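Local coordinates for protein xyloglucan-specific endo-beta-1,4-glucanase BoGH9A (Bacteroides ovatus, PDB 6DHT) that cleaves the beta-1,4-linked glucan backbone of xyloglucan with an endo action, producing xyloglucan oligosaccharides at the bacterial cell surface, at residues S65-D69 with G429-F435. Sequence-based numbering, arbitrary orientation.
Sequences SAWSD and GNDAKDF
A single tryptophan, W67 (chi1 p, chi2 82°), makes most of this contact, putting the six-membered end of its indole against the backbone of another loop. W67 CH2 meets N430 C at 3.5 Å, G429 O at 3.8 Å and D431 N at 3.7 Å, all near the ring plane. W67 CZ3 lies 3.4 Å from A432 N and 4.3 Å from A432 CB. F435 offers its ring edge, with F435 CE2 4.0 Å from W67 CH2. W67 NE1 is hydrogen-bonded to D534 OD1, on a third loop. S65 CA and N430 CA are 6.1 Å apart, and S65 CB packs 3.4 Å from N430 OD1. One water bridges the backbones, donating to N430 O (2.8 Å) and accepting from A66 N (2.9 Å). Residues 432-434 form a short 3-10 turn. D434 OD2 accepts from G429 N (2.9 Å) and D431 N (3.2 Å), while D431 OD1 accepts from K433 N (2.8 Å) in an Asx turn. At G429 (phi/psi 117/7) a CB would jam against the preceding carbonyl O. The contact joins an interstrand loop to an interhelical loop, part of the packing of the Ig-like module on the helical catalytic domain, as in other GH9 enzymes carrying this module.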
# COMPACT_ATOMS: atom_id res chain seq x y z
N SER A 65 -14.38 -18.41 -15.62
CA SER A 65 -14.78 -18.11 -14.25
C SER A 65 -16.25 -18.48 -14.09
O SER A 65 -16.95 -18.71 -15.07
CB SER A 65 -14.63 -16.61 -13.96
OG SER A 65 -15.48 -15.85 -14.80
N ALA A 66 -16.72 -18.48 -12.85
CA ALA A 66 -18.09 -18.89 -12.55
C ALA A 66 -19.12 -17.95 -13.17
O ALA A 66 -20.24 -18.37 -13.45
CB ALA A 66 -18.30 -18.95 -11.05
N TRP A 67 -18.73 -16.69 -13.40
CA TRP A 67 -19.70 -15.64 -13.73
C TRP A 67 -19.64 -15.11 -15.17
O TRP A 67 -20.49 -14.33 -15.57
CB TRP A 67 -19.50 -14.46 -12.78
CG TRP A 67 -18.11 -13.88 -12.83
CD1 TRP A 67 -17.61 -13.00 -13.74
CD2 TRP A 67 -17.04 -14.15 -11.91
NE1 TRP A 67 -16.31 -12.69 -13.44
CE2 TRP A 67 -15.93 -13.39 -12.33
CE3 TRP A 67 -16.92 -14.96 -10.77
CZ2 TRP A 67 -14.71 -13.41 -11.64
CZ3 TRP A 67 -15.72 -14.98 -10.10
CH2 TRP A 67 -14.63 -14.22 -10.54
N SER A 68 -18.63 -15.53 -15.93
CA SER A 68 -18.46 -15.02 -17.28
C SER A 68 -18.37 -16.18 -18.25
O SER A 68 -17.67 -17.16 -18.00
CB SER A 68 -17.19 -14.17 -17.40
OG SER A 68 -16.93 -13.84 -18.76
N ASP A 69 -19.08 -16.06 -19.37
CA ASP A 69 -19.06 -17.11 -20.37
C ASP A 69 -17.87 -16.97 -21.32
O ASP A 69 -17.71 -17.78 -22.23
CB ASP A 69 -20.37 -17.11 -21.17
CG ASP A 69 -20.61 -18.43 -21.87
OD1 ASP A 69 -20.49 -19.49 -21.20
OD2 ASP A 69 -20.90 -18.42 -23.09
N GLY A 429 -8.42 -13.22 -8.21
CA GLY A 429 -9.26 -12.76 -9.30
C GLY A 429 -10.27 -13.75 -9.83
O GLY A 429 -10.91 -13.46 -10.82
N ASN A 430 -10.41 -14.90 -9.18
CA ASN A 430 -11.35 -15.92 -9.65
C ASN A 430 -12.45 -16.27 -8.66
O ASN A 430 -13.13 -17.30 -8.81
CB ASN A 430 -10.61 -17.19 -10.07
CG ASN A 430 -11.39 -18.00 -11.11
OD1 ASN A 430 -12.03 -17.44 -12.00
ND2 ASN A 430 -11.34 -19.31 -10.97
N ASP A 431 -12.64 -15.40 -7.67
CA ASP A 431 -13.75 -15.52 -6.73
C ASP A 431 -14.46 -14.18 -6.71
O ASP A 431 -13.82 -13.14 -6.63
CB ASP A 431 -13.21 -15.85 -5.34
CG ASP A 431 -14.31 -16.21 -4.34
OD1 ASP A 431 -15.27 -15.44 -4.17
OD2 ASP A 431 -14.20 -17.28 -3.72
N ALA A 432 -15.79 -14.20 -6.78
CA ALA A 432 -16.57 -12.96 -6.81
C ALA A 432 -16.30 -12.09 -5.59
O ALA A 432 -16.42 -10.87 -5.64
CB ALA A 432 -18.06 -13.27 -6.91
N LYS A 433 -15.93 -12.72 -4.48
CA LYS A 433 -15.70 -11.98 -3.25
C LYS A 433 -14.36 -11.26 -3.27
O LYS A 433 -14.02 -10.55 -2.33
CB LYS A 433 -15.75 -12.93 -2.06
CG LYS A 433 -17.15 -13.48 -1.82
CD LYS A 433 -17.21 -14.39 -0.62
CE LYS A 433 -18.66 -14.63 -0.22
NZ LYS A 433 -18.77 -15.45 1.02
N ASP A 434 -13.59 -11.47 -4.34
CA ASP A 434 -12.29 -10.80 -4.51
C ASP A 434 -12.46 -9.33 -4.88
O ASP A 434 -11.46 -8.60 -4.94
CB ASP A 434 -11.50 -11.44 -5.64
CG ASP A 434 -11.01 -12.83 -5.33
OD1 ASP A 434 -11.05 -13.22 -4.14
OD2 ASP A 434 -10.53 -13.52 -6.26
N PHE A 435 -13.69 -8.92 -5.17
CA PHE A 435 -13.95 -7.57 -5.70
C PHE A 435 -14.81 -6.73 -4.79
O PHE A 435 -15.91 -7.10 -4.43
CB PHE A 435 -14.55 -7.71 -7.10
CG PHE A 435 -13.74 -8.61 -7.96
CD1 PHE A 435 -12.53 -8.18 -8.48
CD2 PHE A 435 -14.14 -9.92 -8.19
CE1 PHE A 435 -11.74 -9.02 -9.24
CE2 PHE A 435 -13.35 -10.76 -8.95
CZ PHE A 435 -12.14 -10.32 -9.46
O HOH W 1 -14.82 -18.55 -10.68